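Local coordinates for protein 2-aminomuconic 6-semialdehyde dehydrogenase (Pseudomonas sp., PDB 7BZV) that probably oxidises 2-aminomuconic 6-semialdehyde to 2-aminomuconate with NAD+ in the breakdown of 2-aminophenol, working as a tetramer of the aldehyde dehydrogenase family, at residues I262-D267 / R297-R302; T398-D401 / E405-R408; K270-M275 / A308-A313; M276-L281 / L288-V293; R346-T351 / D382-R387. One frame throughout, in Å; residues are numbered along the deposited sequence. Where two conformers were deposited one is given.

From the N terminus, the chain leaves strand 258-262 and opens contact 1, then runs down helix 268-280, where contacts 3 and 4 open in turn. Contact 4 closes first, over a short loop into strand 290-296, and lies within both of the others. Contact 1 closes at the start of helix 297-312 and contact 3 near that helix's end, so their segments alternate and the two loops cross. Together they tie two neighbouring helices to the seven-stranded mixed sheet. Contact 5 follows separately, joining the end of helix 332-348 to short helix 384-387. Contact 2 is last and most local, between strand 394-400 and helix 403-411, with Arg297 of contact 1 bound to its Asp401.

Contact 1: residues I262-D267 / R297-R302; sequences IFADCD and RPIFDR
Ile299 reaches from the first turn of helix 297-312 into the loop that follows strand 258-262, and nearly all of this contact is made by its side chain. At CB the chain forks. The short branch, CG2, lies beside Ala264, 4.1 Å from its CB. The longer branch starts with CG1, which passes over the same residue 3.8 Å from Ala264 CA; its first torsion (chi1 54°) sets CG1 between the backbone N and the carbonyl carbon and aims it at the loop. The tip, CD1, settles into the bend of the turn, 3.6 Å from Phe263 O and 3.7 Å from Ala264 CA. It also meets Ile262 CG2 at 3.9 Å, the two isoleucines crossing at about a right angle, while Cys266 SG stands at the margin. Residues Phe263 to Cys266 form a type I beta turn, closed by Cys266 N to Phe263 O (3.0 Å). Alanine suits the first corner, position i+1, since its methyl lets both isoleucine branches lie close to the backbone. Behind this apolar patch Ile262 packs on Val293 of strand 290-296 and on Met271 and Met275, so the turn sits at the C-terminal end of strand 258-262, beside helices 268-280 and 297-312.

Contact 2: residues T398-D401 / E405-R408; sequences TPFD and EVIR
Val406 lies over one face of the Phe400 ring, its CG2 3.8 Å from the ring centroid and only 15° off the normal, a CH-pi contact. Both branches take part: CG1 reaches the CE1 side of the ring and CG2 the CD2 side, with CB 3.6 Å from Phe400 CD1. The ring is turned to meet them by a first torsion of 75°, which sets CG between the backbone N and the carbonyl carbon. An alanine in place of Phe400 would probably leave the Val406 methyls without their flat partner and open a gap between strand and helix. Here strand 394-400 runs into helix 403-411, the first half of a beta-alpha-beta crossover that leads on to the parallel strand 418-422. Glu405, its CG anti to the backbone N and its chain extended, reaches back to the strand's end, where OE1 accepts from Asp401 N at 2.8 Å (159°), on the syn side but out of the carboxylate plane. Asp401 OD2 and Glu405 OE1 are 4.2 Å apart, like charges probably eased by Arg297, which pairs with Asp401, and Arg409, which pairs with Glu405. A water also joins the acids, donating to Asp401 OD2 and Glu405 OE2, each at 2.7 Å.

Contact 3: residues K270-M275 / A308-A313; sequences KMLDGM and AERIKA
Arg310 does not stretch straight out towards Asp273; its chain folds at chi2 (-70°) and again at chi3 (-61°), and these two bends swing the guanidinium across to helix 268-280. Asp273 answers with its CG anti to the carbonyl carbon, a torsion that brings the carboxylate back although its CB points away from the other helix. The result is a salt bridge in which NH1 and NH2, the end of the guanidinium, both donate to one oxygen: Arg310 NH1 lies 2.9 Å from Asp273 OD1, and Arg310 NH2 lies 3.2 Å from the same atom. OD1 sits close to the guanidinium plane, at its edge, whereas the carboxylate is turned 67° from that plane, so this is not the flat two-oxygen pairing. Neither bond is very straight, as expected where two donors share one acceptor. Leu272 CB lies beside Arg310 NH1, 3.9 Å away, and Leu272 O lies over one guanidinium face; leucine suits the place because its side chain is buried and packs on Ala306 of helix 297-312. With an alanine in place of Arg310, Asp273 would probably lose its charged mate and Leu272 the cover on its flank. Arg310 also touches a crystal neighbour, so its pose may partly reflect crystal packing. On its own helix, Lys312 NZ pairs with Glu309 OE2 at 3.0 Å. Beneath the bridge the aliphatic base of Arg310 and the side chain of Ile311 lie against Met276, while Met271 and Met275 on the inner side of helix 268-280 pack on strands 258-262 and 418-422.

Contact 4: residues M276-L281 / L288-V293; sequences MRALFL and LCSERV
Ser290 N donates to Ala278 O across 2.9 Å, joining the last turn of helix 268-280 to the start of strand 290-296; the N-H comes from above the carbonyl plane, 38° out of it, and the bond is bent (145°). Ala278 and Cys289 approach closely, their CA atoms 4.8 Å apart, which small side chains accommodate. The alanine methyl meets Ser290 OG at 3.6 Å, and Cys289 CB lies 3.1 Å from Ala278 O. With its sulfur anti to the carbonyl carbon, Cys289 turns SG along the helix end, near Ala278 O and 3.9 Å from Leu281 O. Leu279 leaves its backbone heading away, yet its tip returns: CD2 passes 3.4 Å from Ser290 O and reaches Val293 CG2 at 3.9 Å, these two side chains crossing at about a right angle. Leucine and valine suit this buried layer, where Cys395 and Val397 of strand 394-400 also touch Val293. A water stands 2.9 Å from both Leu279 O and Ser290 O. The arrangement belongs to the beta-alpha-beta unit of strand 258-262, helix 268-280 and strand 290-296, and in aldehyde dehydrogenases the loop between such a helix and strand, here ahead of Leu288, probably carries the nucleophilic cysteine.

Contact 5: residues R346-T351 / D382-R387; sequences RQEGAT and DARVVR
Glu348 OE2 takes the N-H of Arg384 at 2.6 Å, the shortest polar bond of this contact, on its syn side and close to the carboxylate plane. The other oxygen is also engaged: Glu348 OE1 receives Val385 N at 3.1 Å along its syn lone pair, in an almost straight bond (175°). One carboxylate thus serves two successive N-H groups in the first turn of helix 384-387, whose N-cap residue, Ala383, has no polar side chain to offer them. Glutamate suits the task because its chain, fully extended at chi2 (-180°), is long enough to span the gap, and its negative charge is probably eased by the helix's N-terminal end. Carbon atoms close round the group: Ala383 CB lies 3.6 Å from OE1, Val385 CG2 lies 3.2 Å from that same Glu348 oxygen, and Arg384 CB lies 3.2 Å from OE2. The guanidinium of Arg384 leads away, its partner being Glu388, and it also bonds a glycerol probably left from crystallisation. Gly349 is the first residue to leave helical angles and forms a Schellman motif; its positive phi (95°) would jam a side chain against the preceding carbonyl. From there Ala350 packs on Ile376, and Val385 bridges Tyr341 and Leu344 of helix 332-348 to Ile376 of strand 374-377, so the short helix lies against helix 332-348 and strand 374-377, next to the edge of the sheet.

Contact 1: residues I262-D267 / R297-R302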
# COMPACT_ATOMS: atom_id res chain seq x y z
N ILE B 262 19.72 -28.38 5.08
CA ILE B 262 20.42 -28.20 6.34
C ILE B 262 21.91 -28.04 6.06
O ILE B 262 22.59 -28.99 5.64
CB ILE B 262 20.15 -29.37 7.29
CG1 ILE B 262 18.62 -29.48 7.49
CG2 ILE B 262 20.90 -29.16 8.64
CD1 ILE B 262 18.21 -30.82 7.99
N PHE B 263 22.41 -26.84 6.30
CA PHE B 263 23.82 -26.51 6.13
C PHE B 263 24.61 -26.80 7.40
O PHE B 263 24.10 -26.78 8.53
CB PHE B 263 23.99 -25.04 5.72
CG PHE B 263 23.56 -24.77 4.29
CD1 PHE B 263 24.45 -24.92 3.23
CD2 PHE B 263 22.26 -24.40 4.02
CE1 PHE B 263 24.04 -24.70 1.93
CE2 PHE B 263 21.83 -24.15 2.70
CZ PHE B 263 22.71 -24.32 1.67
N ALA B 264 25.90 -27.06 7.19
CA ALA B 264 26.78 -27.41 8.30
C ALA B 264 26.90 -26.30 9.33
O ALA B 264 27.18 -26.58 10.51
CB ALA B 264 28.15 -27.79 7.74
N ASP B 265 26.70 -25.04 8.93
CA ASP B 265 26.83 -23.93 9.89
C ASP B 265 25.53 -23.67 10.64
O ASP B 265 25.43 -22.65 11.34
CB ASP B 265 27.31 -22.65 9.20
CG ASP B 265 26.31 -22.10 8.19
OD1 ASP B 265 25.14 -22.52 8.21
OD2 ASP B 265 26.69 -21.25 7.37
N CYS B 266 24.54 -24.56 10.56
CA CYS B 266 23.29 -24.30 11.26
C CYS B 266 23.49 -24.37 12.76
O CYS B 266 24.47 -24.91 13.27
CB CYS B 266 22.19 -25.28 10.82
SG CYS B 266 22.36 -26.97 11.41
N ASP B 267 22.55 -23.76 13.49
CA ASP B 267 22.42 -24.01 14.92
C ASP B 267 21.84 -25.41 15.08
O ASP B 267 20.64 -25.63 14.90
CB ASP B 267 21.54 -22.94 15.56
CG ASP B 267 21.45 -23.12 17.06
OD1 ASP B 267 21.32 -24.27 17.54
OD2 ASP B 267 21.52 -22.11 17.77
N ARG B 297 27.28 -32.38 3.51
CA ARG B 297 28.06 -33.60 3.77
C ARG B 297 28.78 -33.60 5.12
O ARG B 297 28.73 -34.63 5.81
CB ARG B 297 29.08 -33.81 2.64
CG ARG B 297 29.87 -35.14 2.62
CD ARG B 297 30.29 -35.56 1.16
NE ARG B 297 29.58 -36.80 0.91
CZ ARG B 297 28.77 -37.04 -0.10
NH1 ARG B 297 28.60 -36.14 -1.06
NH2 ARG B 297 28.15 -38.20 -0.16
N PRO B 298 29.46 -32.53 5.54
CA PRO B 298 30.24 -32.61 6.79
C PRO B 298 29.40 -32.85 8.04
O PRO B 298 29.97 -33.28 9.06
CB PRO B 298 30.95 -31.25 6.86
CG PRO B 298 31.07 -30.82 5.41
CD PRO B 298 29.77 -31.31 4.76
N ILE B 299 28.09 -32.60 8.03
CA ILE B 299 27.27 -32.92 9.19
C ILE B 299 26.28 -34.05 8.90
O ILE B 299 25.44 -34.34 9.74
CB ILE B 299 26.53 -31.69 9.75
CG1 ILE B 299 25.71 -30.99 8.67
CG2 ILE B 299 27.51 -30.75 10.43
CD1 ILE B 299 24.57 -30.24 9.26
N PHE B 300 26.38 -34.71 7.74
CA PHE B 300 25.38 -35.72 7.39
C PHE B 300 25.35 -36.87 8.40
O PHE B 300 24.27 -37.29 8.85
CB PHE B 300 25.67 -36.28 6.00
CG PHE B 300 24.75 -37.38 5.59
CD1 PHE B 300 23.52 -37.11 5.03
CD2 PHE B 300 25.15 -38.70 5.72
CE1 PHE B 300 22.70 -38.13 4.65
CE2 PHE B 300 24.32 -39.71 5.33
CZ PHE B 300 23.10 -39.43 4.80
N ASP B 301 26.51 -37.38 8.79
CA ASP B 301 26.52 -38.50 9.73
C ASP B 301 26.02 -38.06 11.11
O ASP B 301 25.24 -38.77 11.75
CB ASP B 301 27.94 -39.07 9.86
CG ASP B 301 28.33 -39.91 8.67
OD1 ASP B 301 27.44 -40.42 7.95
OD2 ASP B 301 29.55 -40.06 8.46
N ARG B 302 26.51 -36.92 11.60
CA ARG B 302 26.02 -36.42 12.87
C ARG B 302 24.51 -36.25 12.84
O ARG B 302 23.81 -36.59 13.80
CB ARG B 302 26.71 -35.09 13.19
CG ARG B 302 26.29 -34.45 14.50
CD ARG B 302 27.01 -33.11 14.71
NE ARG B 302 26.47 -32.39 15.85
CZ ARG B 302 26.64 -31.10 16.08
NH1 ARG B 302 27.36 -30.35 15.26
NH2 ARG B 302 26.10 -30.55 17.15

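Contact 2: residues T398-D401 / E405-R408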
# COMPACT_ATOMS: atom_id res chain seq x y z
N THR B 398 19.63 -37.29 2.34
CA THR B 398 20.72 -37.45 1.38
C THR B 398 21.74 -36.34 1.62
O THR B 398 21.36 -35.23 2.02
CB THR B 398 20.18 -37.40 -0.07
OG1 THR B 398 21.20 -37.60 -1.06
CG2 THR B 398 19.46 -36.05 -0.33
N PRO B 399 23.02 -36.60 1.41
CA PRO B 399 24.02 -35.53 1.52
C PRO B 399 24.08 -34.66 0.27
O PRO B 399 23.74 -35.09 -0.83
CB PRO B 399 25.34 -36.29 1.70
CG PRO B 399 25.12 -37.58 0.92
CD PRO B 399 23.63 -37.91 1.08
N PHE B 400 24.54 -33.44 0.47
CA PHE B 400 24.89 -32.53 -0.63
C PHE B 400 26.21 -31.83 -0.32
O PHE B 400 26.67 -31.80 0.83
CB PHE B 400 23.80 -31.48 -0.90
CG PHE B 400 23.72 -30.37 0.09
CD1 PHE B 400 24.43 -29.20 -0.07
CD2 PHE B 400 22.89 -30.48 1.18
CE1 PHE B 400 24.32 -28.15 0.86
CE2 PHE B 400 22.79 -29.47 2.07
CZ PHE B 400 23.50 -28.29 1.92
N ASP B 401 26.83 -31.29 -1.37
CA ASP B 401 28.13 -30.65 -1.24
C ASP B 401 28.11 -29.16 -1.52
O ASP B 401 28.83 -28.42 -0.85
CB ASP B 401 29.16 -31.33 -2.14
CG ASP B 401 29.38 -32.77 -1.72
OD1 ASP B 401 29.88 -32.96 -0.61
OD2 ASP B 401 29.00 -33.70 -2.45
N GLU B 405 24.27 -26.89 -6.16
CA GLU B 405 23.75 -28.24 -6.26
C GLU B 405 22.45 -28.38 -5.49
O GLU B 405 21.48 -28.97 -5.99
CB GLU B 405 24.80 -29.24 -5.72
CG GLU B 405 24.34 -30.68 -5.64
CD GLU B 405 25.10 -31.50 -4.58
OE1 GLU B 405 26.15 -31.04 -4.07
OE2 GLU B 405 24.65 -32.61 -4.28
N VAL B 406 22.41 -27.88 -4.26
CA VAL B 406 21.26 -28.23 -3.44
C VAL B 406 20.03 -27.42 -3.88
O VAL B 406 18.90 -27.90 -3.79
CB VAL B 406 21.56 -28.09 -1.93
CG1 VAL B 406 21.63 -26.65 -1.52
CG2 VAL B 406 20.51 -28.84 -1.12
N ILE B 407 20.23 -26.20 -4.41
CA ILE B 407 19.09 -25.46 -4.95
C ILE B 407 18.47 -26.23 -6.11
O ILE B 407 17.25 -26.44 -6.17
CB ILE B 407 19.53 -24.04 -5.37
CG1 ILE B 407 19.90 -23.23 -4.14
CG2 ILE B 407 18.47 -23.35 -6.21
CD1 ILE B 407 20.81 -22.06 -4.38
N ARG B 408 19.31 -26.72 -7.03
CA ARG B 408 18.81 -27.47 -8.17
C ARG B 408 18.05 -28.70 -7.70
O ARG B 408 16.94 -28.97 -8.16
CB ARG B 408 19.96 -27.85 -9.11
CG ARG B 408 19.59 -28.92 -10.15
CD ARG B 408 20.78 -29.31 -11.05
NE ARG B 408 21.85 -30.02 -10.35
CZ ARG B 408 21.75 -31.26 -9.89
NH1 ARG B 408 20.62 -31.95 -10.04
NH2 ARG B 408 22.77 -31.81 -9.27
O HOH W 1 26.75 -34.21 -3.78

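Contact 3: residues K270-M275 / A308-A313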
# COMPACT_ATOMS: atom_id res chain seq x y z
N LYS B 270 18.81 -26.21 17.50
CA LYS B 270 17.53 -25.64 17.08
C LYS B 270 17.00 -26.35 15.84
O LYS B 270 15.78 -26.53 15.68
CB LYS B 270 17.67 -24.14 16.80
CG LYS B 270 17.97 -23.30 18.01
CD LYS B 270 18.00 -21.80 17.57
CE LYS B 270 18.36 -20.87 18.70
NZ LYS B 270 17.40 -21.09 19.78
N MET B 271 17.91 -26.69 14.93
CA MET B 271 17.54 -27.38 13.70
C MET B 271 16.92 -28.73 14.01
O MET B 271 15.88 -29.08 13.45
CB MET B 271 18.78 -27.52 12.81
CG MET B 271 18.60 -28.39 11.58
SD MET B 271 18.71 -30.17 11.82
CE MET B 271 20.38 -30.34 12.43
N LEU B 272 17.51 -29.48 14.94
CA LEU B 272 16.93 -30.78 15.24
C LEU B 272 15.53 -30.63 15.81
O LEU B 272 14.62 -31.42 15.48
CB LEU B 272 17.81 -31.54 16.23
CG LEU B 272 19.02 -32.32 15.77
CD1 LEU B 272 19.57 -33.00 17.04
CD2 LEU B 272 18.65 -33.32 14.72
N ASP B 273 15.35 -29.67 16.73
CA ASP B 273 14.02 -29.42 17.27
C ASP B 273 13.02 -29.11 16.16
O ASP B 273 11.88 -29.59 16.15
CB ASP B 273 14.03 -28.23 18.24
CG ASP B 273 14.63 -28.57 19.58
OD1 ASP B 273 14.84 -29.75 19.88
OD2 ASP B 273 14.88 -27.62 20.33
N GLY B 274 13.43 -28.22 15.25
CA GLY B 274 12.56 -27.80 14.17
C GLY B 274 12.29 -28.89 13.15
O GLY B 274 11.16 -29.06 12.70
N MET B 275 13.32 -29.66 12.81
CA MET B 275 13.15 -30.74 11.84
C MET B 275 12.31 -31.89 12.39
O MET B 275 11.56 -32.51 11.63
CB MET B 275 14.51 -31.23 11.38
CG MET B 275 15.22 -30.26 10.40
SD MET B 275 14.22 -29.85 8.97
CE MET B 275 13.89 -31.46 8.27
N ALA B 308 18.19 -40.15 14.56
CA ALA B 308 17.70 -41.48 14.95
C ALA B 308 17.46 -41.58 16.46
O ALA B 308 16.48 -42.20 16.89
CB ALA B 308 18.69 -42.55 14.50
N GLU B 309 18.33 -40.99 17.28
CA GLU B 309 18.06 -40.99 18.72
C GLU B 309 16.83 -40.15 19.05
O GLU B 309 15.98 -40.57 19.84
CB GLU B 309 19.27 -40.49 19.48
CG GLU B 309 20.52 -41.33 19.35
CD GLU B 309 20.33 -42.81 19.68
OE1 GLU B 309 19.51 -43.17 20.53
OE2 GLU B 309 21.02 -43.63 19.08
N ARG B 310 16.70 -38.97 18.43
CA ARG B 310 15.55 -38.13 18.74
C ARG B 310 14.24 -38.85 18.40
O ARG B 310 13.25 -38.73 19.12
CB ARG B 310 15.62 -36.80 17.98
CG ARG B 310 16.62 -35.80 18.54
CD ARG B 310 16.19 -35.22 19.90
NE ARG B 310 14.92 -34.50 19.80
CZ ARG B 310 14.80 -33.18 19.64
NH1 ARG B 310 15.88 -32.40 19.56
NH2 ARG B 310 13.60 -32.63 19.56
N ILE B 311 14.23 -39.60 17.30
CA ILE B 311 13.05 -40.36 16.93
C ILE B 311 12.75 -41.41 18.00
O ILE B 311 11.60 -41.61 18.40
CB ILE B 311 13.25 -40.97 15.53
CG1 ILE B 311 13.23 -39.83 14.47
CG2 ILE B 311 12.18 -42.03 15.24
CD1 ILE B 311 13.76 -40.23 13.10
N LYS B 312 13.80 -42.07 18.51
CA LYS B 312 13.58 -43.05 19.57
C LYS B 312 12.87 -42.41 20.75
O LYS B 312 12.03 -43.05 21.40
CB LYS B 312 14.91 -43.68 20.03
CG LYS B 312 15.42 -44.86 19.23
CD LYS B 312 16.76 -45.41 19.79
CE LYS B 312 17.73 -45.88 18.68
NZ LYS B 312 19.16 -45.94 19.15
N ALA B 313 13.19 -41.16 21.06
CA ALA B 313 12.54 -40.50 22.18
C ALA B 313 11.17 -39.92 21.85
O ALA B 313 10.50 -39.40 22.75
CB ALA B 313 13.45 -39.38 22.72

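Contact 4: residues M276-L281 / L288-V293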
# COMPACT_ATOMS: atom_id res chain seq x y z
N MET B 276 12.39 -32.18 13.70
CA MET B 276 11.48 -33.19 14.24
C MET B 276 10.04 -32.79 14.02
O MET B 276 9.20 -33.67 13.75
CB MET B 276 11.73 -33.47 15.72
CG MET B 276 13.02 -34.11 15.84
SD MET B 276 12.93 -35.92 15.55
CE MET B 276 13.31 -36.20 13.84
N ARG B 277 9.73 -31.49 14.07
CA ARG B 277 8.36 -31.08 13.77
C ARG B 277 8.07 -31.15 12.27
O ARG B 277 7.03 -31.68 11.84
CB ARG B 277 8.12 -29.67 14.34
CG ARG B 277 8.10 -29.65 15.88
CD ARG B 277 8.15 -28.26 16.49
NE ARG B 277 7.17 -27.34 15.93
CZ ARG B 277 5.91 -27.28 16.32
NH1 ARG B 277 5.49 -28.07 17.30
NH2 ARG B 277 5.08 -26.39 15.75
N ALA B 278 8.98 -30.60 11.46
CA ALA B 278 8.79 -30.59 10.00
C ALA B 278 8.61 -31.98 9.45
O ALA B 278 7.98 -32.16 8.39
CB ALA B 278 10.00 -29.94 9.30
N LEU B 279 9.18 -32.98 10.11
CA LEU B 279 9.05 -34.36 9.67
C LEU B 279 7.82 -35.06 10.25
O LEU B 279 7.15 -35.80 9.53
CB LEU B 279 10.30 -35.20 10.02
CG LEU B 279 11.63 -34.76 9.38
CD1 LEU B 279 12.82 -35.49 9.97
CD2 LEU B 279 11.61 -34.93 7.88
N PHE B 280 7.50 -34.87 11.55
CA PHE B 280 6.60 -35.80 12.24
C PHE B 280 5.43 -35.12 12.93
O PHE B 280 4.55 -35.80 13.45
CB PHE B 280 7.41 -36.65 13.26
CG PHE B 280 8.59 -37.36 12.66
CD1 PHE B 280 8.42 -38.18 11.56
CD2 PHE B 280 9.88 -37.19 13.18
CE1 PHE B 280 9.50 -38.82 10.97
CE2 PHE B 280 10.96 -37.81 12.58
CZ PHE B 280 10.77 -38.64 11.48
N LEU B 281 5.36 -33.79 12.93
CA LEU B 281 4.17 -33.15 13.46
C LEU B 281 2.92 -33.66 12.73
O LEU B 281 2.93 -33.83 11.51
CB LEU B 281 4.28 -31.62 13.33
CG LEU B 281 3.13 -30.87 13.98
CD1 LEU B 281 3.20 -31.03 15.50
CD2 LEU B 281 3.14 -29.36 13.62
N LEU B 288 2.70 -29.18 4.53
CA LEU B 288 3.96 -28.43 4.56
C LEU B 288 5.14 -29.24 5.10
O LEU B 288 6.28 -28.76 5.11
CB LEU B 288 3.75 -27.18 5.42
CG LEU B 288 2.52 -26.34 5.02
CD1 LEU B 288 2.12 -25.32 6.04
CD2 LEU B 288 2.90 -25.69 3.72
N CYS B 289 4.90 -30.44 5.59
CA CYS B 289 6.00 -31.25 6.11
C CYS B 289 7.06 -31.55 5.05
O CYS B 289 6.78 -31.65 3.86
CB CYS B 289 5.45 -32.58 6.64
SG CYS B 289 4.59 -32.51 8.21
N SER B 290 8.29 -31.74 5.51
CA SER B 290 9.40 -32.16 4.68
C SER B 290 9.38 -33.67 4.47
O SER B 290 9.25 -34.43 5.43
CB SER B 290 10.73 -31.83 5.37
OG SER B 290 10.72 -30.55 5.86
N GLU B 291 9.57 -34.11 3.22
CA GLU B 291 9.83 -35.52 2.91
C GLU B 291 11.13 -35.75 2.15
O GLU B 291 11.50 -36.90 1.94
CB GLU B 291 8.66 -36.13 2.12
CG GLU B 291 7.43 -36.37 3.03
CD GLU B 291 6.21 -36.99 2.36
OE1 GLU B 291 6.25 -37.38 1.17
OE2 GLU B 291 5.18 -37.07 3.06
N ARG B 292 11.82 -34.68 1.74
CA ARG B 292 13.14 -34.76 1.12
C ARG B 292 14.03 -33.89 1.99
O ARG B 292 13.72 -32.71 2.18
CB ARG B 292 13.13 -34.28 -0.34
CG ARG B 292 12.15 -35.03 -1.28
CD ARG B 292 11.44 -34.02 -2.26
NE ARG B 292 12.46 -33.42 -3.04
CZ ARG B 292 12.51 -32.18 -3.53
NH1 ARG B 292 11.53 -31.28 -3.42
NH2 ARG B 292 13.60 -31.87 -4.18
N VAL B 293 15.08 -34.47 2.55
CA VAL B 293 15.98 -33.75 3.44
C VAL B 293 17.40 -33.81 2.88
O VAL B 293 17.98 -34.89 2.78
CB VAL B 293 15.96 -34.32 4.86
CG1 VAL B 293 16.93 -33.56 5.71
CG2 VAL B 293 14.58 -34.23 5.46
O HOH W 2 7.00 -35.77 6.67

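Contact 5: residues R346-T351 / D382-R387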
# COMPACT_ATOMS: atom_id res chain seq x y z
N ARG B 346 11.48 -50.22 0.49
CA ARG B 346 12.23 -51.46 0.59
C ARG B 346 12.62 -51.98 -0.78
O ARG B 346 13.79 -52.24 -1.06
CB ARG B 346 11.39 -52.49 1.33
CG ARG B 346 12.04 -53.06 2.55
CD ARG B 346 11.00 -53.79 3.37
NE ARG B 346 10.55 -52.99 4.50
CZ ARG B 346 11.33 -52.61 5.51
NH1 ARG B 346 12.62 -52.94 5.52
NH2 ARG B 346 10.82 -51.90 6.51
N GLN B 347 11.63 -52.12 -1.66
CA GLN B 347 11.89 -52.65 -3.00
C GLN B 347 12.87 -51.79 -3.77
O GLN B 347 13.70 -52.32 -4.53
CB GLN B 347 10.58 -52.75 -3.78
CG GLN B 347 9.52 -53.55 -3.11
CD GLN B 347 8.35 -53.77 -4.02
OE1 GLN B 347 7.27 -53.23 -3.80
NE2 GLN B 347 8.56 -54.56 -5.07
N GLU B 348 12.79 -50.46 -3.61
CA GLU B 348 13.72 -49.59 -4.32
C GLU B 348 15.13 -49.66 -3.74
O GLU B 348 16.04 -49.04 -4.31
CB GLU B 348 13.16 -48.15 -4.34
CG GLU B 348 12.22 -47.93 -5.54
CD GLU B 348 11.64 -46.53 -5.64
OE1 GLU B 348 11.37 -45.90 -4.60
OE2 GLU B 348 11.43 -46.06 -6.78
N GLY B 349 15.35 -50.42 -2.67
CA GLY B 349 16.66 -50.58 -2.06
C GLY B 349 16.99 -49.67 -0.87
O GLY B 349 18.16 -49.59 -0.48
N ALA B 350 16.01 -49.01 -0.27
CA ALA B 350 16.31 -48.00 0.73
C ALA B 350 16.89 -48.60 2.01
O ALA B 350 16.51 -49.69 2.44
CB ALA B 350 15.05 -47.21 1.08
N THR B 351 17.78 -47.83 2.64
CA THR B 351 18.22 -48.11 4.00
C THR B 351 17.28 -47.43 4.97
O THR B 351 17.00 -46.23 4.85
CB THR B 351 19.64 -47.61 4.21
OG1 THR B 351 20.50 -48.24 3.27
CG2 THR B 351 20.13 -47.88 5.64
N ASP B 382 15.87 -39.83 -8.08
CA ASP B 382 14.85 -40.25 -9.04
C ASP B 382 13.94 -41.37 -8.51
O ASP B 382 12.92 -41.66 -9.15
CB ASP B 382 15.49 -40.72 -10.36
CG ASP B 382 16.20 -39.58 -11.08
OD1 ASP B 382 15.54 -38.55 -11.31
OD2 ASP B 382 17.40 -39.71 -11.41
N ALA B 383 14.29 -42.01 -7.40
CA ALA B 383 13.47 -43.10 -6.89
C ALA B 383 12.07 -42.58 -6.59
O ALA B 383 11.88 -41.42 -6.24
CB ALA B 383 14.08 -43.70 -5.64
N ARG B 384 11.09 -43.49 -6.69
CA ARG B 384 9.69 -43.07 -6.59
C ARG B 384 9.36 -42.52 -5.21
O ARG B 384 8.66 -41.51 -5.09
CB ARG B 384 8.77 -44.24 -6.90
CG ARG B 384 8.78 -44.72 -8.33
CD ARG B 384 7.69 -45.77 -8.55
NE ARG B 384 6.38 -45.24 -8.17
CZ ARG B 384 5.35 -45.96 -7.73
NH1 ARG B 384 5.46 -47.28 -7.61
NH2 ARG B 384 4.22 -45.35 -7.41
N VAL B 385 9.82 -43.20 -4.16
CA VAL B 385 9.55 -42.75 -2.80
C VAL B 385 10.25 -41.45 -2.46
O VAL B 385 9.93 -40.83 -1.45
CB VAL B 385 9.95 -43.81 -1.74
CG1 VAL B 385 9.06 -45.03 -1.85
CG2 VAL B 385 11.40 -44.22 -1.87
N VAL B 386 11.23 -41.03 -3.26
CA VAL B 386 11.88 -39.74 -3.05
C VAL B 386 11.12 -38.63 -3.75
O VAL B 386 11.19 -37.47 -3.30
CB VAL B 386 13.34 -39.78 -3.53
CG1 VAL B 386 14.04 -38.46 -3.24
CG2 VAL B 386 14.08 -40.94 -2.86
N ARG B 387 10.35 -38.95 -4.79
CA ARG B 387 9.67 -37.92 -5.56
C ARG B 387 8.18 -37.82 -5.29
O ARG B 387 7.64 -36.72 -5.38
CB ARG B 387 9.90 -38.16 -7.06
CG ARG B 387 11.37 -38.24 -7.44
CD ARG B 387 11.56 -38.19 -8.97
NE ARG B 387 11.20 -36.89 -9.55
CZ ARG B 387 12.02 -35.86 -9.65
NH1 ARG B 387 13.25 -35.94 -9.18
NH2 ARG B 387 11.62 -34.72 -10.22